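Local coordinates for extracellular solute-binding protein family 5 (Brucella melitensis, PDB 4ONY) that probably captures peptides or related solutes in the periplasm and hands them to an ABC transporter for import, at residues G347-T352 and Y561-Q566; I438-P443 and M484-L489; V115-N120 and V169-N174; T86-S91 and L184-M189; E575-T580 and P588-T593. All coordinates share one frame; numbering follows the deposited sequence.

Contact 1: G347-T352 and Y561-Q566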
# COMPACT_ATOMS: atom_id res chain seq x y z
N GLY A 347 -9.32 -17.79 -14.60
CA GLY A 347 -8.63 -16.91 -15.52
C GLY A 347 -8.53 -15.46 -15.09
O GLY A 347 -8.10 -14.63 -15.88
N GLN A 348 -8.86 -15.13 -13.86
CA GLN A 348 -9.00 -13.70 -13.49
C GLN A 348 -7.71 -13.00 -13.15
O GLN A 348 -7.65 -11.75 -13.22
CB GLN A 348 -9.91 -13.52 -12.28
CG GLN A 348 -11.33 -13.94 -12.51
CD GLN A 348 -11.97 -13.14 -13.62
OE1 GLN A 348 -11.98 -11.93 -13.60
NE2 GLN A 348 -12.40 -13.83 -14.64
N TYR A 349 -6.68 -13.77 -12.80
CA TYR A 349 -5.43 -13.17 -12.41
C TYR A 349 -4.50 -12.91 -13.61
O TYR A 349 -4.69 -13.43 -14.71
CB TYR A 349 -4.69 -14.04 -11.39
CG TYR A 349 -5.22 -14.06 -9.98
CD1 TYR A 349 -5.20 -12.95 -9.20
CD2 TYR A 349 -5.69 -15.23 -9.42
CE1 TYR A 349 -5.67 -12.94 -7.90
CE2 TYR A 349 -6.14 -15.26 -8.13
CZ TYR A 349 -6.13 -14.11 -7.38
OH TYR A 349 -6.58 -14.16 -6.12
N ARG A 350 -3.51 -12.07 -13.37
CA ARG A 350 -2.43 -11.83 -14.27
C ARG A 350 -1.15 -12.10 -13.51
O ARG A 350 -1.03 -11.82 -12.30
CB ARG A 350 -2.44 -10.37 -14.80
CG ARG A 350 -2.27 -10.23 -16.33
CD ARG A 350 -3.59 -10.09 -17.17
NE ARG A 350 -4.58 -11.17 -16.93
CZ ARG A 350 -5.78 -11.32 -17.53
NH1 ARG A 350 -6.59 -12.31 -17.17
NH2 ARG A 350 -6.19 -10.49 -18.49
N ARG A 351 -0.16 -12.58 -14.24
CA ARG A 351 1.11 -12.94 -13.64
C ARG A 351 1.83 -11.69 -13.11
O ARG A 351 1.92 -10.68 -13.80
CB ARG A 351 2.03 -13.61 -14.68
CG ARG A 351 3.29 -14.23 -14.04
CD ARG A 351 2.98 -15.47 -13.20
NE ARG A 351 4.09 -15.89 -12.32
CZ ARG A 351 5.01 -16.84 -12.61
NH1 ARG A 351 5.00 -17.49 -13.76
NH2 ARG A 351 5.93 -17.14 -11.72
N THR A 352 2.37 -11.78 -11.91
CA THR A 352 3.18 -10.70 -11.36
C THR A 352 4.63 -10.98 -11.77
O THR A 352 5.11 -12.10 -11.65
CB THR A 352 3.06 -10.67 -9.82
OG1 THR A 352 1.71 -10.34 -9.43
CG2 THR A 352 4.03 -9.67 -9.24
N TYR A 561 0.91 -13.67 -8.61
CA TYR A 561 -0.13 -13.07 -9.40
C TYR A 561 -0.91 -12.02 -8.62
O TYR A 561 -0.83 -11.93 -7.39
CB TYR A 561 -1.08 -14.16 -9.93
CG TYR A 561 -1.45 -15.15 -8.85
CD1 TYR A 561 -2.34 -14.81 -7.83
CD2 TYR A 561 -0.89 -16.39 -8.83
CE1 TYR A 561 -2.64 -15.70 -6.82
CE2 TYR A 561 -1.22 -17.29 -7.86
CZ TYR A 561 -2.08 -16.94 -6.86
OH TYR A 561 -2.36 -17.87 -5.90
N HIS A 562 -1.65 -11.23 -9.37
CA HIS A 562 -2.39 -10.09 -8.86
C HIS A 562 -3.58 -9.88 -9.77
O HIS A 562 -3.61 -10.41 -10.91
CB HIS A 562 -1.49 -8.83 -8.88
CG HIS A 562 -1.13 -8.38 -10.26
ND1 HIS A 562 -0.13 -8.98 -11.01
CD2 HIS A 562 -1.67 -7.44 -11.06
CE1 HIS A 562 -0.10 -8.45 -12.22
NE2 HIS A 562 -1.01 -7.50 -12.27
N LEU A 563 -4.52 -9.08 -9.32
CA LEU A 563 -5.70 -8.76 -10.12
C LEU A 563 -5.39 -7.55 -10.97
O LEU A 563 -5.02 -6.55 -10.46
CB LEU A 563 -6.89 -8.46 -9.18
CG LEU A 563 -7.47 -9.69 -8.50
CD1 LEU A 563 -8.59 -9.27 -7.58
CD2 LEU A 563 -7.97 -10.71 -9.52
N PRO A 564 -5.55 -7.62 -12.29
CA PRO A 564 -5.20 -6.47 -13.08
C PRO A 564 -6.20 -5.28 -13.07
O PRO A 564 -5.84 -4.17 -13.47
CB PRO A 564 -5.12 -7.04 -14.49
CG PRO A 564 -6.08 -8.19 -14.49
CD PRO A 564 -5.96 -8.76 -13.11
N TYR A 565 -7.43 -5.51 -12.58
CA TYR A 565 -8.37 -4.43 -12.40
C TYR A 565 -8.87 -4.39 -10.97
O TYR A 565 -9.01 -5.43 -10.33
CB TYR A 565 -9.57 -4.64 -13.34
CG TYR A 565 -9.21 -4.63 -14.82
CD1 TYR A 565 -9.19 -3.45 -15.53
CD2 TYR A 565 -8.91 -5.80 -15.48
CE1 TYR A 565 -8.87 -3.41 -16.87
CE2 TYR A 565 -8.56 -5.78 -16.84
CZ TYR A 565 -8.54 -4.58 -17.54
OH TYR A 565 -8.23 -4.43 -18.91
N GLN A 566 -9.25 -3.20 -10.53
CA GLN A 566 -9.97 -3.01 -9.28
C GLN A 566 -11.44 -3.24 -9.63
O GLN A 566 -11.91 -2.85 -10.72
CB GLN A 566 -9.86 -1.57 -8.80
CG GLN A 566 -8.45 -1.05 -8.52
CD GLN A 566 -8.50 0.40 -8.01
OE1 GLN A 566 -8.98 1.30 -8.70
NE2 GLN A 566 -8.00 0.62 -6.78
O HOH W 1 1.46 -9.94 -6.87
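Backbone pairing joins Arg350 to His562 as an antiparallel hydrogen-bonded pair: Arg350 N gives a nearly straight bond to His562 O (3.0 Å), and His562 N returns one to Arg350 O. Arg351 and Tyr561 follow as a non-hydrogen-bonded pair, their CA atoms 4.4 Å apart, with side chains that diverge. His562 holds CG between its backbone N and carbonyl carbon (chi1 66°), and its ND1 donates to Thr352 OG1 at 2.8 Å. A water joins Thr352 OG1 to Tyr561 O. On the other side of the pair, Tyr561 CD1 stands 3.5 Å above the plane of the Tyr349 ring, over its centre, with the two planes inclined at 37°. Leu563 CD2 lies 3.6 Å from Tyr349 CD1. Pro564 CG lies over one face of the Arg350 guanidinium, toward its rim, and Arg350 NE bonds to Tyr349 O. Strand 350-351 is an outer strand of the six-stranded mixed sheet; Phe345 meets both tyrosine rings, helices 337-344 and 280-285 touch Tyr349, and strand 310-315 touches Tyr561.

Contact 2: I438-P443 and M484-L489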
# COMPACT_ATOMS: atom_id res chain seq x y z
N ILE A 438 7.28 -26.22 2.57
CA ILE A 438 6.55 -24.96 2.44
C ILE A 438 5.61 -24.79 3.64
O ILE A 438 4.67 -25.61 3.82
CB ILE A 438 5.74 -24.89 1.14
CG1 ILE A 438 6.66 -25.09 -0.08
CG2 ILE A 438 5.06 -23.53 1.03
CD1 ILE A 438 5.93 -25.15 -1.41
N MET A 439 5.86 -23.78 4.47
CA MET A 439 5.01 -23.49 5.61
C MET A 439 3.88 -22.58 5.12
O MET A 439 4.13 -21.45 4.60
CB MET A 439 5.79 -22.82 6.74
CG MET A 439 4.96 -22.58 8.01
SD MET A 439 5.88 -21.93 9.46
CE MET A 439 6.39 -20.28 8.82
N THR A 440 2.65 -23.05 5.30
CA THR A 440 1.46 -22.32 4.83
C THR A 440 0.54 -21.91 5.97
O THR A 440 0.51 -22.57 7.02
CB THR A 440 0.64 -23.19 3.90
OG1 THR A 440 0.41 -24.45 4.52
CG2 THR A 440 1.38 -23.40 2.64
N ARG A 441 -0.21 -20.83 5.80
CA ARG A 441 -1.08 -20.37 6.93
C ARG A 441 -2.56 -20.62 6.76
O ARG A 441 -3.30 -20.32 7.69
CB ARG A 441 -0.97 -18.89 7.28
CG ARG A 441 -0.14 -17.99 6.44
CD ARG A 441 -0.66 -16.57 6.63
NE ARG A 441 0.42 -15.56 6.63
CZ ARG A 441 0.81 -14.82 7.68
NH1 ARG A 441 0.24 -14.92 8.90
NH2 ARG A 441 1.79 -13.95 7.51
N SER A 442 -3.00 -21.09 5.59
CA SER A 442 -4.44 -21.12 5.26
C SER A 442 -4.73 -22.07 4.12
O SER A 442 -3.81 -22.46 3.39
CB SER A 442 -4.96 -19.76 4.83
OG SER A 442 -4.50 -19.44 3.52
N PRO A 443 -6.02 -22.44 3.96
CA PRO A 443 -6.35 -23.34 2.87
C PRO A 443 -6.08 -22.75 1.49
O PRO A 443 -5.64 -23.47 0.62
CB PRO A 443 -7.84 -23.62 3.10
CG PRO A 443 -7.98 -23.52 4.60
CD PRO A 443 -7.13 -22.32 4.92
N MET A 484 10.58 -22.31 2.96
CA MET A 484 9.81 -21.49 2.01
C MET A 484 8.46 -21.14 2.63
O MET A 484 7.89 -21.99 3.41
CB MET A 484 9.61 -22.27 0.71
CG MET A 484 8.79 -21.54 -0.34
SD MET A 484 8.65 -22.38 -1.93
CE MET A 484 10.27 -22.11 -2.61
N ILE A 485 7.98 -19.93 2.34
CA ILE A 485 6.64 -19.47 2.73
C ILE A 485 6.03 -18.73 1.55
O ILE A 485 6.71 -18.49 0.55
CB ILE A 485 6.68 -18.45 3.93
CG1 ILE A 485 7.63 -17.28 3.63
CG2 ILE A 485 7.12 -19.15 5.24
CD1 ILE A 485 7.71 -16.19 4.70
N LEU A 486 4.77 -18.31 1.69
CA LEU A 486 4.20 -17.29 0.83
C LEU A 486 4.40 -15.93 1.52
O LEU A 486 4.17 -15.80 2.74
CB LEU A 486 2.71 -17.56 0.56
CG LEU A 486 2.29 -18.71 -0.36
CD1 LEU A 486 2.11 -19.99 0.43
CD2 LEU A 486 0.97 -18.42 -1.02
N GLY A 487 4.83 -14.94 0.76
CA GLY A 487 5.06 -13.58 1.29
C GLY A 487 4.38 -12.52 0.46
O GLY A 487 4.21 -12.68 -0.75
N ALA A 488 3.96 -11.46 1.11
CA ALA A 488 3.28 -10.32 0.49
C ALA A 488 4.08 -9.04 0.79
O ALA A 488 4.74 -8.96 1.82
CB ALA A 488 1.88 -10.18 1.05
N LEU A 489 4.08 -8.07 -0.11
CA LEU A 489 4.67 -6.76 0.19
C LEU A 489 3.69 -5.67 -0.10
O LEU A 489 3.03 -5.71 -1.14
CB LEU A 489 5.89 -6.51 -0.69
CG LEU A 489 7.06 -7.45 -0.49
CD1 LEU A 489 8.02 -7.24 -1.62
CD2 LEU A 489 7.74 -7.23 0.85
O HOH W 2 3.15 -19.03 3.95
O HOH W 3 4.14 -14.66 5.22
O HOH W 4 1.57 -15.81 4.21
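Parallel strands set Ile438 beside Met484, their short axes approaching to 4.8 Å and diverging by 43°. One direct backbone bond joins the segments, from Met439 N to Met484 O at 2.9 Å; past it a water takes over, accepting from Leu486 N and donating to Met439 O. On the face carrying Ile438 and Met484 the two side chains run side by side, with Met484 SD 3.8 Å from Ile438 CG1. Strand 435-440 leads into helix 443-458 and strand 462-467, and helix 470-478 then returns the chain to strand 484-489, the alternating beta-alpha order of a periplasmic binding-protein lobe. On the other face, Met439 bends at its last torsion (chi3 65°), which sets CE 3.8 Å from Ile485 CG2. The hydroxyl of Thr440 bonds to Thr467, and its methyl meets Leu486 in one of two modelled conformers of that leucine. Where the strands have separated, a water accepts from Arg441 NE and donates to Leu486 O. The same guanidinium forms a salt bridge through NH1 with Asp470 of helix 470-478.

Contact 3: V115-N120 and V169-N174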
# COMPACT_ATOMS: atom_id res chain seq x y z
N VAL A 115 10.46 23.84 7.41
CA VAL A 115 9.26 24.04 6.61
C VAL A 115 8.35 24.98 7.38
O VAL A 115 8.28 24.91 8.60
CB VAL A 115 8.56 22.70 6.22
CG1 VAL A 115 8.05 21.97 7.44
CG2 VAL A 115 7.39 22.94 5.25
N GLU A 116 7.67 25.86 6.68
CA GLU A 116 6.79 26.83 7.31
C GLU A 116 5.42 26.85 6.62
O GLU A 116 5.34 26.88 5.41
CB GLU A 116 7.45 28.22 7.32
CG GLU A 116 6.57 29.32 7.93
CD GLU A 116 7.34 30.64 8.18
OE1 GLU A 116 8.54 30.71 7.88
OE2 GLU A 116 6.80 31.59 8.76
N PHE A 117 4.36 26.80 7.42
CA PHE A 117 2.98 26.72 6.94
C PHE A 117 2.26 27.94 7.39
O PHE A 117 2.46 28.39 8.54
CB PHE A 117 2.28 25.51 7.55
CG PHE A 117 2.94 24.20 7.23
CD1 PHE A 117 2.70 23.55 6.01
CD2 PHE A 117 3.81 23.61 8.14
CE1 PHE A 117 3.31 22.33 5.71
CE2 PHE A 117 4.43 22.42 7.83
CZ PHE A 117 4.18 21.77 6.62
N THR A 118 1.41 28.48 6.54
CA THR A 118 0.53 29.56 6.92
C THR A 118 -0.88 29.03 6.79
O THR A 118 -1.28 28.58 5.72
CB THR A 118 0.76 30.79 6.06
OG1 THR A 118 2.15 31.12 6.11
CG2 THR A 118 -0.07 32.00 6.52
N LEU A 119 -1.61 29.06 7.91
CA LEU A 119 -2.96 28.53 7.98
C LEU A 119 -3.94 29.43 7.24
O LEU A 119 -3.76 30.65 7.17
CB LEU A 119 -3.43 28.39 9.42
CG LEU A 119 -2.54 27.54 10.34
CD1 LEU A 119 -3.10 27.53 11.77
CD2 LEU A 119 -2.47 26.13 9.79
N ASN A 120 -4.96 28.81 6.68
CA ASN A 120 -6.03 29.50 6.02
C ASN A 120 -6.89 30.23 7.07
O ASN A 120 -7.31 29.62 8.05
CB ASN A 120 -6.87 28.47 5.28
CG ASN A 120 -7.88 29.11 4.35
OD1 ASN A 120 -8.67 29.99 4.77
ND2 ASN A 120 -7.88 28.68 3.10
N VAL A 169 3.45 28.93 11.23
CA VAL A 169 4.20 28.05 12.10
C VAL A 169 5.36 27.42 11.35
O VAL A 169 5.20 26.90 10.26
CB VAL A 169 3.29 27.00 12.76
CG1 VAL A 169 2.56 26.10 11.73
CG2 VAL A 169 4.09 26.16 13.71
N ARG A 170 6.53 27.45 11.95
CA ARG A 170 7.73 26.91 11.33
C ARG A 170 8.31 25.73 12.12
O ARG A 170 8.45 25.81 13.32
CB ARG A 170 8.81 27.99 11.19
CG ARG A 170 10.09 27.42 10.59
CD ARG A 170 11.24 28.42 10.46
NE ARG A 170 11.00 29.37 9.39
CZ ARG A 170 11.93 29.84 8.53
NH1 ARG A 170 13.21 29.45 8.60
NH2 ARG A 170 11.57 30.73 7.59
N PHE A 171 8.62 24.65 11.42
CA PHE A 171 9.30 23.47 11.99
C PHE A 171 10.74 23.51 11.51
O PHE A 171 10.98 23.52 10.30
CB PHE A 171 8.67 22.17 11.44
CG PHE A 171 7.23 21.98 11.85
CD1 PHE A 171 6.21 22.66 11.23
CD2 PHE A 171 6.91 21.10 12.86
CE1 PHE A 171 4.89 22.48 11.61
CE2 PHE A 171 5.60 20.91 13.25
CZ PHE A 171 4.58 21.61 12.63
N THR A 172 11.69 23.56 12.42
CA THR A 172 13.11 23.44 12.07
C THR A 172 13.62 22.07 12.48
O THR A 172 13.43 21.67 13.63
CB THR A 172 13.94 24.52 12.78
OG1 THR A 172 13.37 25.79 12.50
CG2 THR A 172 15.42 24.50 12.32
N PHE A 173 14.23 21.35 11.55
CA PHE A 173 14.61 19.97 11.75
C PHE A 173 16.04 19.81 12.21
O PHE A 173 16.86 20.68 12.01
CB PHE A 173 14.36 19.16 10.47
CG PHE A 173 12.95 19.28 9.97
CD1 PHE A 173 11.89 18.90 10.78
CD2 PHE A 173 12.68 19.86 8.77
CE1 PHE A 173 10.59 19.05 10.37
CE2 PHE A 173 11.38 19.99 8.34
CZ PHE A 173 10.32 19.58 9.14
N ASN A 174 16.31 18.68 12.85
CA ASN A 174 17.64 18.34 13.32
C ASN A 174 18.25 17.31 12.41
O ASN A 174 17.66 16.90 11.41
CB ASN A 174 17.62 17.88 14.78
CG ASN A 174 16.87 16.57 14.99
OD1 ASN A 174 16.91 15.66 14.16
ND2 ASN A 174 16.22 16.46 16.13
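Glu116 and Arg170 both hold CG anti to the backbone N (chi1 178° in each), and Arg170 then bends at chi3 (-73°), which turns NE toward the carboxylate. The guanidinium grips a single oxygen side-on: NH2 lies 3.0 Å from Glu116 OE1 and NE 3.2 Å from the same atom. OE1 lies at the guanidinium edge, but NE approaches from above the carboxylate plane. The second carboxylate oxygen, OE2, is bonded to Thr164, and Arg170 makes a cation-pi contact with Trp114. Val115 with Phe171 and Phe117 with Val169 are hydrogen-bonded antiparallel pairs flanking this ion pair. On the opposite, buried face, Phe171 CE1 comes to the edge of the Phe117 ring, 3.8 Å from Phe117 CD2, with the planes 81° apart. Val115 CG1 meets Phe173 CZ at 3.7 Å. Strand 114-119 lies between strands 97-108 and 168-173 in an antiparallel sheet, with helix 181-187 packed on its phenylalanine face and Tyr140 of helix 133-146 meeting Phe171 edge-to-face.

Contact 4: T86-S91 and L184-M189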
# COMPACT_ATOMS: atom_id res chain seq x y z
N THR A 86 -5.18 17.15 7.89
CA THR A 86 -3.76 17.41 7.86
C THR A 86 -3.52 18.84 7.34
O THR A 86 -4.45 19.51 6.84
CB THR A 86 -3.07 16.44 6.91
OG1 THR A 86 -3.71 16.55 5.64
CG2 THR A 86 -3.19 15.06 7.45
N LEU A 87 -2.27 19.30 7.42
CA LEU A 87 -1.97 20.62 6.92
C LEU A 87 -2.15 20.69 5.42
O LEU A 87 -2.60 21.70 4.88
CB LEU A 87 -0.55 21.02 7.31
CG LEU A 87 -0.46 21.30 8.83
CD1 LEU A 87 0.99 21.19 9.31
CD2 LEU A 87 -0.99 22.69 9.18
N MET A 88 -1.77 19.61 4.73
CA MET A 88 -1.85 19.57 3.25
C MET A 88 -2.43 18.24 2.82
O MET A 88 -2.32 17.25 3.57
CB MET A 88 -0.47 19.78 2.63
CG MET A 88 0.17 21.12 3.04
SD MET A 88 1.70 21.49 2.18
CE MET A 88 1.05 21.85 0.55
N LEU A 89 -3.07 18.24 1.66
CA LEU A 89 -3.83 17.10 1.18
C LEU A 89 -3.14 16.41 0.02
O LEU A 89 -2.80 17.05 -0.99
CB LEU A 89 -5.20 17.58 0.70
CG LEU A 89 -6.16 16.54 0.14
CD1 LEU A 89 -6.60 15.54 1.19
CD2 LEU A 89 -7.36 17.24 -0.48
N ARG A 90 -3.01 15.11 0.12
CA ARG A 90 -2.37 14.34 -0.92
C ARG A 90 -3.25 14.24 -2.19
O ARG A 90 -4.42 13.84 -2.10
CB ARG A 90 -2.14 12.96 -0.33
CG ARG A 90 -1.45 11.99 -1.23
CD ARG A 90 -0.00 12.01 -0.93
NE ARG A 90 0.70 11.00 -1.68
CZ ARG A 90 1.31 9.96 -1.16
NH1 ARG A 90 1.30 9.75 0.13
NH2 ARG A 90 1.96 9.12 -1.94
N SER A 91 -2.74 14.60 -3.36
CA SER A 91 -3.44 14.26 -4.60
C SER A 91 -3.29 12.77 -4.91
O SER A 91 -2.19 12.24 -4.91
CB SER A 91 -2.93 15.03 -5.81
OG SER A 91 -3.47 14.49 -7.02
N LEU A 184 5.91 14.29 5.95
CA LEU A 184 5.16 13.58 6.98
C LEU A 184 4.52 14.59 7.94
O LEU A 184 3.41 14.38 8.43
CB LEU A 184 6.08 12.62 7.74
CG LEU A 184 6.81 11.58 6.90
CD1 LEU A 184 7.65 10.63 7.75
CD2 LEU A 184 5.78 10.76 6.12
N ILE A 185 5.22 15.71 8.17
CA ILE A 185 4.66 16.81 8.95
C ILE A 185 3.42 17.37 8.21
O ILE A 185 2.34 17.58 8.81
CB ILE A 185 5.72 17.93 9.18
CG1 ILE A 185 6.90 17.43 10.00
CG2 ILE A 185 5.08 19.13 9.87
CD1 ILE A 185 6.58 17.01 11.43
N ALA A 186 3.58 17.57 6.90
CA ALA A 186 2.54 18.19 6.07
C ALA A 186 1.32 17.30 5.84
O ALA A 186 0.17 17.76 5.93
CB ALA A 186 3.13 18.64 4.73
N GLY A 187 1.57 16.01 5.63
CA GLY A 187 0.50 15.06 5.25
C GLY A 187 0.27 13.84 6.12
O GLY A 187 -0.63 13.07 5.83
N SER A 188 1.08 13.61 7.15
CA SER A 188 0.89 12.43 8.00
C SER A 188 0.82 12.77 9.47
O SER A 188 1.24 11.98 10.32
CB SER A 188 1.99 11.37 7.77
OG SER A 188 2.13 11.10 6.38
N MET A 189 0.29 13.94 9.77
CA MET A 189 -0.05 14.30 11.13
C MET A 189 -1.36 15.06 11.09
O MET A 189 -1.59 15.86 10.20
CB MET A 189 1.03 15.20 11.76
CG MET A 189 2.31 14.49 12.17
SD MET A 189 2.00 13.30 13.51
CE MET A 189 2.46 14.29 14.92
O HOH W 5 -0.31 18.03 9.09
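The direct hydrogen bond of this contact runs from Met88 N to Ala186 O at 2.9 Å, with the donor tilted 32° from the carbonyl plane. A water accepts from Leu87 N at 2.9 Å and sits within hydrogen-bonding distance of Ile185 O and Met189 O, bridging the strand's approach to the end of the helix. Through Ala186 O and this water, carbonyls in the last turn of helix 181-187 and just beyond it face the chain entering strand 88-90, which pairs with strand 97-108 in the antiparallel sheet that also holds strand 114-119. The polar side chain of Thr86 turns back on its own segment: OG1 donates to Met88 O at 2.6 Å. Carbon-to-oxygen contacts come next. With Thr86 CG2 anti to its own carbonyl carbon, the methyl lies 3.3 Å from Met189 O and 3.6 Å from Gly187 O, and Leu87 CD1 approaches Ile185 O at 3.9 Å. Apolar packing is sparser: Met88 SD touches Ala186 CB at 4.1 Å, beside Leu98 of strand 97-108.

Contact 5: E575-T580 and P588-T593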
# COMPACT_ATOMS: atom_id res chain seq x y z
N GLU A 575 -22.91 7.17 -8.35
CA GLU A 575 -22.12 7.47 -9.55
C GLU A 575 -20.72 7.98 -9.22
O GLU A 575 -20.42 8.31 -8.06
CB GLU A 575 -22.89 8.46 -10.41
CG GLU A 575 -24.20 7.85 -10.89
CD GLU A 575 -24.95 8.76 -11.85
OE1 GLU A 575 -24.59 9.95 -11.95
OE2 GLU A 575 -25.89 8.29 -12.52
N HIS A 576 -19.88 8.03 -10.23
CA HIS A 576 -18.50 8.48 -10.06
C HIS A 576 -18.03 9.21 -11.31
O HIS A 576 -18.63 9.05 -12.38
CB HIS A 576 -17.57 7.31 -9.74
CG HIS A 576 -17.55 6.26 -10.79
ND1 HIS A 576 -16.94 6.43 -12.02
CD2 HIS A 576 -18.07 5.01 -10.80
CE1 HIS A 576 -17.10 5.35 -12.75
NE2 HIS A 576 -17.76 4.46 -12.02
N PRO A 577 -16.95 9.99 -11.19
CA PRO A 577 -16.43 10.64 -12.39
C PRO A 577 -15.98 9.64 -13.43
O PRO A 577 -15.56 8.55 -13.09
CB PRO A 577 -15.23 11.45 -11.88
CG PRO A 577 -15.40 11.57 -10.43
CD PRO A 577 -16.18 10.37 -9.99
N GLN A 578 -16.07 10.06 -14.70
CA GLN A 578 -15.54 9.30 -15.84
C GLN A 578 -14.05 9.02 -15.66
O GLN A 578 -13.59 7.88 -15.79
CB GLN A 578 -15.77 10.16 -17.14
N LYS A 579 -13.30 10.05 -15.32
CA LYS A 579 -11.86 9.93 -15.05
C LYS A 579 -11.56 9.16 -13.75
O LYS A 579 -12.22 9.36 -12.70
CB LYS A 579 -11.19 11.30 -14.95
CG LYS A 579 -11.16 12.04 -16.25
CD LYS A 579 -10.58 13.44 -16.10
CE LYS A 579 -9.07 13.42 -16.17
NZ LYS A 579 -8.63 14.39 -17.21
N THR A 580 -10.54 8.32 -13.84
CA THR A 580 -10.00 7.59 -12.71
C THR A 580 -8.53 7.96 -12.59
O THR A 580 -7.80 7.82 -13.54
CB THR A 580 -10.11 6.09 -12.96
OG1 THR A 580 -11.48 5.72 -13.07
CG2 THR A 580 -9.46 5.34 -11.80
N PRO A 588 -14.24 9.22 -2.20
CA PRO A 588 -14.61 10.57 -1.79
C PRO A 588 -15.06 11.49 -2.95
O PRO A 588 -15.62 12.54 -2.68
CB PRO A 588 -13.32 11.12 -1.16
CG PRO A 588 -12.61 9.92 -0.68
CD PRO A 588 -12.91 8.84 -1.69
N ALA A 589 -14.77 11.12 -4.20
CA ALA A 589 -15.24 11.85 -5.36
C ALA A 589 -16.56 11.28 -5.93
O ALA A 589 -17.11 11.83 -6.91
CB ALA A 589 -14.17 11.82 -6.41
N TRP A 590 -17.08 10.20 -5.34
CA TRP A 590 -18.35 9.64 -5.82
C TRP A 590 -19.53 10.46 -5.26
O TRP A 590 -19.35 11.31 -4.34
CB TRP A 590 -18.46 8.14 -5.42
CG TRP A 590 -17.43 7.28 -6.17
CD1 TRP A 590 -16.26 7.70 -6.70
CD2 TRP A 590 -17.52 5.89 -6.44
NE1 TRP A 590 -15.59 6.65 -7.28
CE2 TRP A 590 -16.35 5.52 -7.13
CE3 TRP A 590 -18.46 4.90 -6.15
CZ2 TRP A 590 -16.11 4.23 -7.56
CZ3 TRP A 590 -18.22 3.60 -6.55
CH2 TRP A 590 -17.06 3.28 -7.27
N TRP A 591 -20.71 10.21 -5.80
CA TRP A 591 -21.93 10.95 -5.42
C TRP A 591 -23.17 10.09 -5.58
O TRP A 591 -23.13 8.94 -6.08
CB TRP A 591 -22.05 12.28 -6.21
CG TRP A 591 -22.28 12.15 -7.69
CD1 TRP A 591 -23.48 11.99 -8.31
CD2 TRP A 591 -21.30 12.15 -8.72
NE1 TRP A 591 -23.31 11.91 -9.65
CE2 TRP A 591 -21.98 12.00 -9.94
CE3 TRP A 591 -19.91 12.26 -8.74
CZ2 TRP A 591 -21.31 11.99 -11.18
CZ3 TRP A 591 -19.24 12.23 -9.98
CH2 TRP A 591 -19.94 12.10 -11.17
N HIS A 592 -24.28 10.63 -5.11
CA HIS A 592 -25.57 9.99 -5.22
C HIS A 592 -26.30 10.65 -6.37
O HIS A 592 -26.26 11.87 -6.50
CB HIS A 592 -26.33 10.18 -3.92
CG HIS A 592 -27.49 9.26 -3.76
ND1 HIS A 592 -28.62 9.34 -4.54
CD2 HIS A 592 -27.68 8.24 -2.91
CE1 HIS A 592 -29.48 8.41 -4.15
NE2 HIS A 592 -28.94 7.73 -3.16
N THR A 593 -26.97 9.85 -7.21
CA THR A 593 -27.73 10.41 -8.32
C THR A 593 -28.89 11.25 -7.79
O THR A 593 -29.37 11.03 -6.68
CB THR A 593 -28.36 9.35 -9.23
OG1 THR A 593 -29.17 8.47 -8.45
CG2 THR A 593 -27.32 8.56 -9.88
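The indole of Trp591 lies over Glu575, and the close packing of this contact is gathered around and just past their backbone pair. Glu575 N bonds to Trp591 O at 2.9 Å and Trp591 N to Glu575 O at 3.0 Å, the antiparallel hydrogen-bonded pair of a separate two-stranded sheet, strands 574-575 and 591-592, near the C terminus. Both tryptophans pack on residues 575-577, in different ways. The imidazole of His576 lies alongside the Trp590 indole with the planes 38° apart. Trp591 has CG between its backbone N and carbonyl carbon (chi1 67°), and its indole reaches across residues 575-577: Glu575 CB sits 3.4 Å above the plane, toward the rim, and Pro577 CD lies 3.6 Å from Trp591 CZ3 at the far end. Pro577 also reaches Ala589, CG to CB at 4.2 Å.

The looser side is the carboxylate of Glu575, partly exposed and modelled in two conformers. In the one given, OE1 takes a long, weak bond from Trp591 NE1 at 3.3 Å, doubtful given the second conformer. Beyond Pro577 the chain turns away, and Gln578 and Lys579 are exposed.

The His576 ring is held at both nitrogens. ND1 donates to Pro577 O at 2.7 Å, while NE2 bonds to Asp300. The imidazole is thereby fixed in rotation, and with an acidic neighbour at NE2 its protonated form would probably be favoured.

How the contacts relate
Contacts 3 and 4 belong to one structural unit: their centres are 12 Å apart, and Phe117 CZ packs on Ala186 CB while Phe171 CZ meets Ile185 CG2, both at 3.8 Å. Contacts 1 and 2 share the six-stranded mixed sheet across the chain's centre from them; their centres lie 19 Å apart and their nearest atoms about 6 Å. Contact 5 touches none of the others, but its nearest atoms come within about 5 Å of contact 1 and 8 Å of contact 4. The triether molecule in the crystal is bound by Gln222, Gln225, Arg226, Tyr256 and Tyr257, on and between strands of a separate four-stranded sheet, so none of the five contacts supplies its listed pocket.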